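Local coordinates for protein folylpolyglutamate synthase (FolC) (Helicobacter pylori, PDB 6K8C) that probably adds glutamate to dihydropteroate and extends the glutamate tail of reduced folates, at the cost of ATP, at residues A41-Q46 against A129-K134; D175-I180 against P196-V201; K225-Y230 against E261-L266. All coordinates share one frame; numbering follows the deposited sequence.

Overall arrangement
Three packing contacts follow one another along the chain. Contacts 1 and 2 lie in the P-loop NTPase-like Mur ligase middle domain, beside its eight-stranded sheet: contact 1 joins the loop before strand 48-53 to the end of helix 121-132, contact 2 the starts of helices 177-185 and 199-211. Contact 3 follows that sheet in sequence, before the six-stranded C-terminal one. Centres are about 34 Å (contacts 1 and 2), about 33 Å (contacts 1 and 3) and about 31 Å (contacts 2 and 3) apart; nearest atoms of contacts 2 and 3, about 12 Å. A probable P-loop joins strand 48-53 to helix 58-70; segment 41-46 of contact 1 leads into this strand, segment 261-266 of contact 3 packs on this helix.

Contact 1. Residues A41-Q46 against A129-K134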
loop_
_atom_site.group_PDB
_atom_site.type_symbol
_atom_site.label_atom_id
_atom_site.label_comp_id
_atom_site.label_asym_id
_atom_site.label_seq_id
_atom_site.Cartn_x
_atom_site.Cartn_y
_atom_site.Cartn_z
ATOM N N ALA A 41 -9.549 14.134 -24.384
ATOM C CA ALA A 41 -8.506 13.778 -25.341
ATOM C C ALA A 41 -8.380 12.276 -25.535
ATOM O O ALA A 41 -7.911 11.829 -26.586
ATOM C CB ALA A 41 -7.158 14.355 -24.904
ATOM N N PHE A 42 -8.775 11.479 -24.546
ATOM C CA PHE A 42 -8.616 10.037 -24.666
ATOM C C PHE A 42 -9.947 9.306 -24.532
ATOM O O PHE A 42 -10.592 9.018 -25.543
ATOM C CB PHE A 42 -7.599 9.529 -23.637
ATOM C CG PHE A 42 -6.185 9.905 -23.967
ATOM C CD1 PHE A 42 -5.404 9.067 -24.742
ATOM C CD2 PHE A 42 -5.639 11.097 -23.516
ATOM C CE1 PHE A 42 -4.107 9.401 -25.061
ATOM C CE2 PHE A 42 -4.337 11.436 -23.835
ATOM C CZ PHE A 42 -3.571 10.589 -24.607
ATOM N N PHE A 43 -10.372 8.994 -23.311
ATOM C CA PHE A 43 -11.577 8.194 -23.138
ATOM C C PHE A 43 -12.093 8.321 -21.713
ATOM O O PHE A 43 -11.371 8.720 -20.794
ATOM C CB PHE A 43 -11.316 6.724 -23.480
ATOM C CG PHE A 43 -10.260 6.076 -22.627
ATOM C CD1 PHE A 43 -10.600 5.474 -21.423
ATOM C CD2 PHE A 43 -8.935 6.061 -23.031
ATOM C CE1 PHE A 43 -9.641 4.880 -20.632
ATOM C CE2 PHE A 43 -7.965 5.465 -22.246
ATOM C CZ PHE A 43 -8.319 4.873 -21.041
ATOM N N GLU A 44 -13.366 7.962 -21.547
ATOM C CA GLU A 44 -13.999 7.805 -20.245
ATOM C C GLU A 44 -13.920 6.321 -19.903
ATOM O O GLU A 44 -14.573 5.498 -20.551
ATOM C CB GLU A 44 -15.444 8.297 -20.288
ATOM C CG GLU A 44 -16.166 8.358 -18.956
ATOM C CD GLU A 44 -16.970 9.642 -18.815
ATOM O OE1 GLU A 44 -17.508 9.908 -17.717
ATOM O OE2 GLU A 44 -17.054 10.393 -19.811
ATOM N N ILE A 45 -13.106 5.977 -18.902
ATOM C CA ILE A 45 -12.830 4.573 -18.615
ATOM C C ILE A 45 -14.125 3.831 -18.275
ATOM O O ILE A 45 -14.989 4.336 -17.546
ATOM C CB ILE A 45 -11.785 4.455 -17.487
ATOM C CG1 ILE A 45 -11.395 2.992 -17.264
ATOM C CG2 ILE A 45 -12.295 5.082 -16.189
ATOM C CD1 ILE A 45 -9.970 2.794 -16.784
ATOM N N GLN A 46 -14.271 2.626 -18.829
ATOM C CA GLN A 46 -15.477 1.834 -18.614
ATOM C C GLN A 46 -15.371 0.869 -17.444
ATOM O O GLN A 46 -16.407 0.432 -16.926
ATOM C CB GLN A 46 -15.830 1.057 -19.882
ATOM C CG GLN A 46 -15.636 1.866 -21.151
ATOM C CD GLN A 46 -15.934 1.071 -22.398
ATOM O OE1 GLN A 46 -15.066 0.877 -23.251
ATOM N NE2 GLN A 46 -17.173 0.612 -22.519
ATOM N N ALA A 129 -2.237 4.978 -14.630
ATOM C CA ALA A 129 -3.077 3.855 -14.222
ATOM C C ALA A 129 -4.338 3.772 -15.074
ATOM O O ALA A 129 -4.724 2.685 -15.522
ATOM C CB ALA A 129 -3.434 3.973 -12.737
ATOM N N VAL A 130 -4.995 4.910 -15.310
ATOM C CA VAL A 130 -6.210 4.908 -16.121
ATOM C C VAL A 130 -5.897 4.483 -17.549
ATOM O O VAL A 130 -6.664 3.734 -18.168
ATOM C CB VAL A 130 -6.888 6.288 -16.082
ATOM C CG1 VAL A 130 -8.167 6.282 -16.936
ATOM C CG2 VAL A 130 -7.187 6.693 -14.653
ATOM N N MET A 131 -4.771 4.953 -18.098
ATOM C CA MET A 131 -4.378 4.544 -19.445
ATOM C C MET A 131 -4.143 3.041 -19.508
ATOM O O MET A 131 -4.599 2.360 -20.437
ATOM C CB MET A 131 -3.119 5.299 -19.882
ATOM C CG MET A 131 -3.370 6.708 -20.387
ATOM S SD MET A 131 -4.269 6.753 -21.957
ATOM C CE MET A 131 -3.094 5.946 -23.039
ATOM N N LEU A 132 -3.435 2.503 -18.514
ATOM C CA LEU A 132 -3.139 1.077 -18.490
ATOM C C LEU A 132 -4.384 0.225 -18.292
ATOM O O LEU A 132 -4.382 -0.941 -18.697
ATOM C CB LEU A 132 -2.130 0.775 -17.388
ATOM C CG LEU A 132 -0.725 1.323 -17.611
ATOM C CD1 LEU A 132 0.109 1.154 -16.353
ATOM C CD2 LEU A 132 -0.072 0.631 -18.791
ATOM N N ALA A 133 -5.437 0.776 -17.685
ATOM C CA ALA A 133 -6.651 0.029 -17.377
ATOM C C ALA A 133 -7.754 0.239 -18.409
ATOM O O ALA A 133 -8.907 -0.118 -18.146
ATOM C CB ALA A 133 -7.164 0.410 -15.985
ATOM N N LYS A 134 -7.415 0.796 -19.576
ATOM C CA LYS A 134 -8.407 1.130 -20.598
ATOM C C LYS A 134 -9.347 -0.033 -20.902
ATOM O O LYS A 134 -10.559 0.166 -21.062
ATOM C CB LYS A 134 -7.686 1.571 -21.877
ATOM C CG LYS A 134 -8.601 1.899 -23.051
ATOM C CD LYS A 134 -7.798 1.946 -24.348
ATOM C CE LYS A 134 -8.327 3.002 -25.301
ATOM N NZ LYS A 134 -9.795 2.871 -25.512
HETATM O O HOH W 1 -12.277 1.919 -20.998
#
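The ring of F43 is gripped on one face by the side chain of K134. CG of K134 makes a CH-pi contact 3.8 Å from the centroid of the F43 ring, and bends at chi3 and chi4 bring NZ back over the same face, 4.5 Å from that centroid, as a cation-pi pair. At the ring's edge, near its plane, V130 O stands 3.5 Å from F43 CZ. The sulfur of M131 makes Met-aromatic contacts with two rings, approaching both obliquely: SD is 3.8 Å from F42 CD1 and 3.9 Å from F43 CE2. I45 reaches in with CD1, 3.8 Å from A133 CB and 3.4 Å from A133 O. F43 takes the crowded position, CG between backbone N and carbonyl carbon (chi1 60°), whereas CG1 of I45 is anti to its N. No direct hydrogen bond crosses; a water bridges the two segments, accepting from Q46 N and donating to K134 O. Farther out, F38 of helix 28-41 meets both phenylalanine rings, and L110 of helix 100-110 touches F42 and M131. The loop between helix 28-41 and strand 48-53 packs on the C-terminal end of helix 121-132, where A129 and, just past the helix, A133 rest on strand 76-79.

Contact 2. Residues D175-I180 against P196-V201; sequences DSLESI and PQQELV
Two flat groups border this contact, the amide of Q198 and the carboxylate of E178. L177 CD2 lies above the plane of the Q198 amide, nearest its oxygen, at 3.3 Å from Q198 OE1; the amide is carried there on an extended chain. The carboxylate of E178 is held by a different partner on each oxygen: OE2 accepts from Q182 NE2 one turn on, and OE1 takes a hydrogen bond from a water that also donates to L200 O. Both helices begin here. S176 is the N-cap of helix 177-185, its OG accepting from S179 N at 3.1 Å, and Q198 is the N-cap of helix 199-211. These are the connecting helices of two successive beta-alpha-beta crossovers, 159-162 to 191-194 and on to 215-218, in the parallel part of the P-loop NTPase-like sheet. L177, with CG anti to its N (chi1 -177°), pushes its branched end between Q198, L200 and V201: CD2 is 3.7 Å from L200 CD2, and CG is 4.1 Å from V201 CG2. L200 adopts the crowded first torsion (chi1 73°), which brings its CD1 to 3.7 Å from E178 CA. L177 also touches Y167, and V201 rests on I165, both in loops.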
loop_
_atom_site.group_PDB
_atom_site.type_symbol
_atom_site.label_atom_id
_atom_site.label_comp_id
_atom_site.label_asym_id
_atom_site.label_seq_id
_atom_site.Cartn_x
_atom_site.Cartn_y
_atom_site.Cartn_z
ATOM N N ASP A 175 -4.910 16.950 12.272
ATOM C CA ASP A 175 -4.285 16.613 13.544
ATOM C C ASP A 175 -5.060 15.520 14.277
ATOM O O ASP A 175 -4.560 14.408 14.453
ATOM C CB ASP A 175 -4.170 17.856 14.432
ATOM C CG ASP A 175 -3.661 17.533 15.827
ATOM O OD1 ASP A 175 -2.443 17.298 15.977
ATOM O OD2 ASP A 175 -4.478 17.514 16.773
ATOM N N SER A 176 -6.281 15.844 14.700
ATOM C CA SER A 176 -7.091 14.917 15.476
ATOM C C SER A 176 -7.575 13.755 14.612
ATOM O O SER A 176 -7.628 13.836 13.382
ATOM C CB SER A 176 -8.293 15.637 16.088
ATOM O OG SER A 176 -9.220 16.018 15.087
ATOM N N LEU A 177 -7.944 12.659 15.283
ATOM C CA LEU A 177 -8.472 11.497 14.575
ATOM C C LEU A 177 -9.800 11.813 13.898
ATOM O O LEU A 177 -10.073 11.302 12.807
ATOM C CB LEU A 177 -8.627 10.317 15.536
ATOM C CG LEU A 177 -9.114 9.000 14.925
ATOM C CD1 LEU A 177 -8.108 8.462 13.916
ATOM C CD2 LEU A 177 -9.396 7.966 16.011
ATOM N N GLU A 178 -10.634 12.650 14.521
ATOM C CA GLU A 178 -11.876 13.061 13.875
ATOM C C GLU A 178 -11.592 13.814 12.584
ATOM O O GLU A 178 -12.280 13.615 11.576
ATOM C CB GLU A 178 -12.709 13.917 14.831
ATOM C CG GLU A 178 -13.850 14.683 14.167
ATOM C CD GLU A 178 -15.155 13.901 14.146
ATOM O OE1 GLU A 178 -15.420 13.159 15.115
ATOM O OE2 GLU A 178 -15.920 14.030 13.163
ATOM N N SER A 179 -10.566 14.668 12.590
ATOM C CA SER A 179 -10.211 15.420 11.392
ATOM C C SER A 179 -9.680 14.500 10.299
ATOM O O SER A 179 -9.955 14.718 9.113
ATOM C CB SER A 179 -9.182 16.497 11.736
ATOM O OG SER A 179 -8.658 17.096 10.563
ATOM N N ILE A 180 -8.909 13.477 10.673
ATOM C CA ILE A 180 -8.430 12.513 9.685
ATOM C C ILE A 180 -9.607 11.784 9.056
ATOM O O ILE A 180 -9.717 11.680 7.827
ATOM C CB ILE A 180 -7.441 11.524 10.325
ATOM C CG1 ILE A 180 -6.303 12.270 11.025
ATOM C CG2 ILE A 180 -6.904 10.558 9.274
ATOM C CD1 ILE A 180 -5.461 13.104 10.102
ATOM N N PRO A 196 -13.733 -2.797 10.240
ATOM C CA PRO A 196 -13.899 -2.390 11.645
ATOM C C PRO A 196 -13.015 -1.193 11.977
ATOM O O PRO A 196 -11.830 -1.158 11.634
ATOM C CB PRO A 196 -13.490 -3.643 12.431
ATOM C CG PRO A 196 -13.770 -4.771 11.491
ATOM C CD PRO A 196 -13.429 -4.237 10.124
ATOM N N GLN A 197 -13.616 -0.195 12.620
ATOM C CA GLN A 197 -12.980 1.089 12.884
ATOM C C GLN A 197 -13.050 1.405 14.371
ATOM O O GLN A 197 -13.736 0.734 15.145
ATOM C CB GLN A 197 -13.658 2.231 12.110
ATOM C CG GLN A 197 -13.833 1.996 10.621
ATOM C CD GLN A 197 -12.558 2.235 9.852
ATOM O OE1 GLN A 197 -11.676 2.953 10.313
ATOM N NE2 GLN A 197 -12.449 1.625 8.675
ATOM N N GLN A 198 -12.349 2.466 14.760
ATOM C CA GLN A 198 -12.562 3.047 16.074
ATOM C C GLN A 198 -13.938 3.708 16.133
ATOM O O GLN A 198 -14.520 4.085 15.111
ATOM C CB GLN A 198 -11.464 4.058 16.396
ATOM C CG GLN A 198 -10.109 3.424 16.640
ATOM C CD GLN A 198 -9.023 4.451 16.876
ATOM O OE1 GLN A 198 -9.102 5.249 17.809
ATOM N NE2 GLN A 198 -8.001 4.441 16.026
ATOM N N GLU A 199 -14.454 3.858 17.357
ATOM C CA GLU A 199 -15.854 4.231 17.539
ATOM C C GLU A 199 -16.175 5.585 16.906
ATOM O O GLU A 199 -17.197 5.735 16.228
ATOM C CB GLU A 199 -16.197 4.238 19.030
ATOM C CG GLU A 199 -17.619 4.672 19.335
ATOM C CD GLU A 199 -17.825 4.958 20.810
ATOM O OE1 GLU A 199 -16.934 4.605 21.612
ATOM O OE2 GLU A 199 -18.874 5.534 21.165
ATOM N N LEU A 200 -15.323 6.591 17.125
ATOM C CA LEU A 200 -15.605 7.905 16.554
ATOM C C LEU A 200 -15.564 7.878 15.030
ATOM O O LEU A 200 -16.309 8.617 14.379
ATOM C CB LEU A 200 -14.630 8.954 17.103
ATOM C CG LEU A 200 -13.163 8.992 16.669
ATOM C CD1 LEU A 200 -12.955 9.967 15.514
ATOM C CD2 LEU A 200 -12.286 9.376 17.853
ATOM N N VAL A 201 -14.713 7.029 14.446
ATOM C CA VAL A 201 -14.623 6.957 12.991
ATOM C C VAL A 201 -15.875 6.309 12.409
ATOM O O VAL A 201 -16.428 6.787 11.412
ATOM C CB VAL A 201 -13.343 6.213 12.569
ATOM C CG1 VAL A 201 -13.291 6.030 11.048
ATOM C CG2 VAL A 201 -12.108 6.969 13.059
HETATM O O HOH W 2 -17.565 11.113 15.186
#

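Contact 3. Residues K225-Y230 against E261-L266; sequences KGVRDY and EVLKNL
Y230, L263 and L266 have the most surface buried here. The side chain of Y230, with CG anti to its backbone N (chi1 169°), crosses that of L266 at about a right angle. Methyl CD2 of L266 sits over one face, 3.9 Å from the centroid of the Y230 ring and 26° off its normal, a CH-pi contact displaced toward the rim, where CD2 comes within 3.6 Å of Y230 CE1. L266 O lies in the ring plane at the edge, 3.5 Å from Y230 CE1, so the same residue meets the ring both at its face and at its edge. The phenol oxygen is hydrogen-bonded to K267 O, the next residue along, which ties the far end of the ring to the same loop. L263 instead works on the helix backbone. Its CD1 comes down where G226 has no side chain, 3.5 Å from G226 C, and its flank is covered by V227 CG2, 3.7 Å from L263 CD1. This joins the first turns of helix 225-234 to a loop between helix 241-254 and strand 276-279, in the part of the chain that leads from the middle-domain sheet to the C-terminal one. A type I beta turn from E261 to K264 shapes the loop; K264 N makes a weak, bent hydrogen bond (N-H...O 123°) to E261 OE1, 2.8 Å from K264 N. L263 O receives a weak hydrogen bond from R233 NH2. Beyond the contact, L244 of helix 241-254 touches V227 and Y230, and L67 and L68 of helix 58-70 touch L266.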
loop_
_atom_site.group_PDB
_atom_site.type_symbol
_atom_site.label_atom_id
_atom_site.label_comp_id
_atom_site.label_asym_id
_atom_site.label_seq_id
_atom_site.Cartn_x
_atom_site.Cartn_y
_atom_site.Cartn_z
ATOM N N LYS A 225 -14.148 -19.236 9.015
ATOM C CA LYS A 225 -13.277 -20.405 8.958
ATOM C C LYS A 225 -12.536 -20.475 7.627
ATOM O O LYS A 225 -11.348 -20.814 7.586
ATOM C CB LYS A 225 -14.096 -21.677 9.190
ATOM C CG LYS A 225 -13.466 -22.944 8.623
ATOM C CD LYS A 225 -14.046 -24.196 9.270
ATOM C CE LYS A 225 -13.360 -24.509 10.590
ATOM N NZ LYS A 225 -13.922 -25.733 11.230
ATOM N N GLY A 226 -13.220 -20.154 6.528
ATOM C CA GLY A 226 -12.567 -20.178 5.229
ATOM C C GLY A 226 -11.374 -19.246 5.155
ATOM O O GLY A 226 -10.344 -19.585 4.567
ATOM N N VAL A 227 -11.492 -18.061 5.760
ATOM C CA VAL A 227 -10.377 -17.120 5.779
ATOM C C VAL A 227 -9.281 -17.607 6.717
ATOM O O VAL A 227 -8.091 -17.544 6.386
ATOM C CB VAL A 227 -10.872 -15.711 6.162
ATOM C CG1 VAL A 227 -9.702 -14.810 6.541
ATOM C CG2 VAL A 227 -11.655 -15.112 5.019
ATOM N N ARG A 228 -9.655 -18.100 7.903
ATOM C CA ARG A 228 -8.655 -18.684 8.791
ATOM C C ARG A 228 -7.912 -19.821 8.105
ATOM O O ARG A 228 -6.683 -19.914 8.200
ATOM C CB ARG A 228 -9.302 -19.189 10.084
ATOM C CG ARG A 228 -9.686 -18.095 11.055
ATOM C CD ARG A 228 -9.110 -18.310 12.444
ATOM N NE ARG A 228 -9.497 -17.240 13.361
ATOM C CZ ARG A 228 -8.931 -16.036 13.395
ATOM N NH1 ARG A 228 -7.942 -15.736 12.562
ATOM N NH2 ARG A 228 -9.353 -15.130 14.268
ATOM N N ASP A 229 -8.642 -20.695 7.407
ATOM C CA ASP A 229 -8.011 -21.830 6.741
ATOM C C ASP A 229 -7.048 -21.364 5.658
ATOM O O ASP A 229 -5.934 -21.890 5.534
ATOM C CB ASP A 229 -9.084 -22.742 6.146
ATOM C CG ASP A 229 -9.820 -23.547 7.207
ATOM O OD1 ASP A 229 -9.417 -23.489 8.384
ATOM O OD2 ASP A 229 -10.801 -24.234 6.865
ATOM N N TYR A 230 -7.460 -20.373 4.867
ATOM C CA TYR A 230 -6.586 -19.838 3.828
ATOM C C TYR A 230 -5.307 -19.269 4.429
ATOM O O TYR A 230 -4.204 -19.530 3.933
ATOM C CB TYR A 230 -7.334 -18.774 3.024
ATOM C CG TYR A 230 -6.455 -17.957 2.100
ATOM C CD1 TYR A 230 -6.130 -18.417 0.833
ATOM C CD2 TYR A 230 -5.949 -16.728 2.501
ATOM C CE1 TYR A 230 -5.321 -17.667 -0.018
ATOM C CE2 TYR A 230 -5.150 -15.971 1.660
ATOM C CZ TYR A 230 -4.831 -16.448 0.408
ATOM O OH TYR A 230 -4.033 -15.688 -0.427
ATOM N N GLU A 261 -17.088 -21.084 -3.988
ATOM C CA GLU A 261 -16.171 -21.088 -2.846
ATOM C C GLU A 261 -14.816 -20.593 -3.342
ATOM O O GLU A 261 -13.918 -21.363 -3.690
ATOM C CB GLU A 261 -16.082 -22.479 -2.229
ATOM C CG GLU A 261 -15.958 -22.491 -0.707
ATOM C CD GLU A 261 -14.572 -22.101 -0.219
ATOM O OE1 GLU A 261 -13.621 -22.125 -1.029
ATOM O OE2 GLU A 261 -14.430 -21.771 0.979
ATOM N N VAL A 262 -14.670 -19.268 -3.359
ATOM C CA VAL A 262 -13.538 -18.653 -4.043
ATOM C C VAL A 262 -12.232 -18.767 -3.264
ATOM O O VAL A 262 -11.155 -18.598 -3.849
ATOM C CB VAL A 262 -13.861 -17.180 -4.344
ATOM C CG1 VAL A 262 -15.027 -17.094 -5.315
ATOM C CG2 VAL A 262 -14.190 -16.440 -3.055
ATOM N N LEU A 263 -12.287 -19.045 -1.961
ATOM C CA LEU A 263 -11.065 -19.148 -1.176
ATOM C C LEU A 263 -10.318 -20.455 -1.405
ATOM O O LEU A 263 -9.113 -20.516 -1.141
ATOM C CB LEU A 263 -11.378 -18.998 0.312
ATOM C CG LEU A 263 -11.909 -17.624 0.708
ATOM C CD1 LEU A 263 -11.950 -17.490 2.215
ATOM C CD2 LEU A 263 -11.063 -16.525 0.072
ATOM N N LYS A 264 -10.999 -21.495 -1.890
ATOM C CA LYS A 264 -10.357 -22.799 -2.013
ATOM C C LYS A 264 -9.196 -22.756 -2.998
ATOM O O LYS A 264 -8.147 -23.365 -2.759
ATOM C CB LYS A 264 -11.382 -23.853 -2.433
ATOM C CG LYS A 264 -11.697 -24.862 -1.339
ATOM C CD LYS A 264 -13.085 -25.457 -1.505
ATOM C CE LYS A 264 -13.578 -26.064 -0.200
ATOM N NZ LYS A 264 -15.058 -26.247 -0.193
ATOM N N ASN A 265 -9.355 -22.028 -4.102
ATOM C CA ASN A 265 -8.320 -21.930 -5.122
ATOM C C ASN A 265 -7.651 -20.562 -5.159
ATOM O O ASN A 265 -6.930 -20.264 -6.115
ATOM C CB ASN A 265 -8.901 -22.267 -6.496
ATOM C CG ASN A 265 -9.555 -23.630 -6.529
ATOM O OD1 ASN A 265 -9.083 -24.572 -5.892
ATOM N ND2 ASN A 265 -10.651 -23.744 -7.268
ATOM N N LEU A 266 -7.876 -19.720 -4.154
ATOM C CA LEU A 266 -7.187 -18.438 -4.101
ATOM C C LEU A 266 -5.694 -18.672 -3.913
ATOM O O LEU A 266 -5.282 -19.426 -3.026
ATOM C CB LEU A 266 -7.742 -17.579 -2.966
ATOM C CG LEU A 266 -7.147 -16.177 -2.806
ATOM C CD1 LEU A 266 -7.396 -15.341 -4.054
ATOM C CD2 LEU A 266 -7.714 -15.481 -1.572
#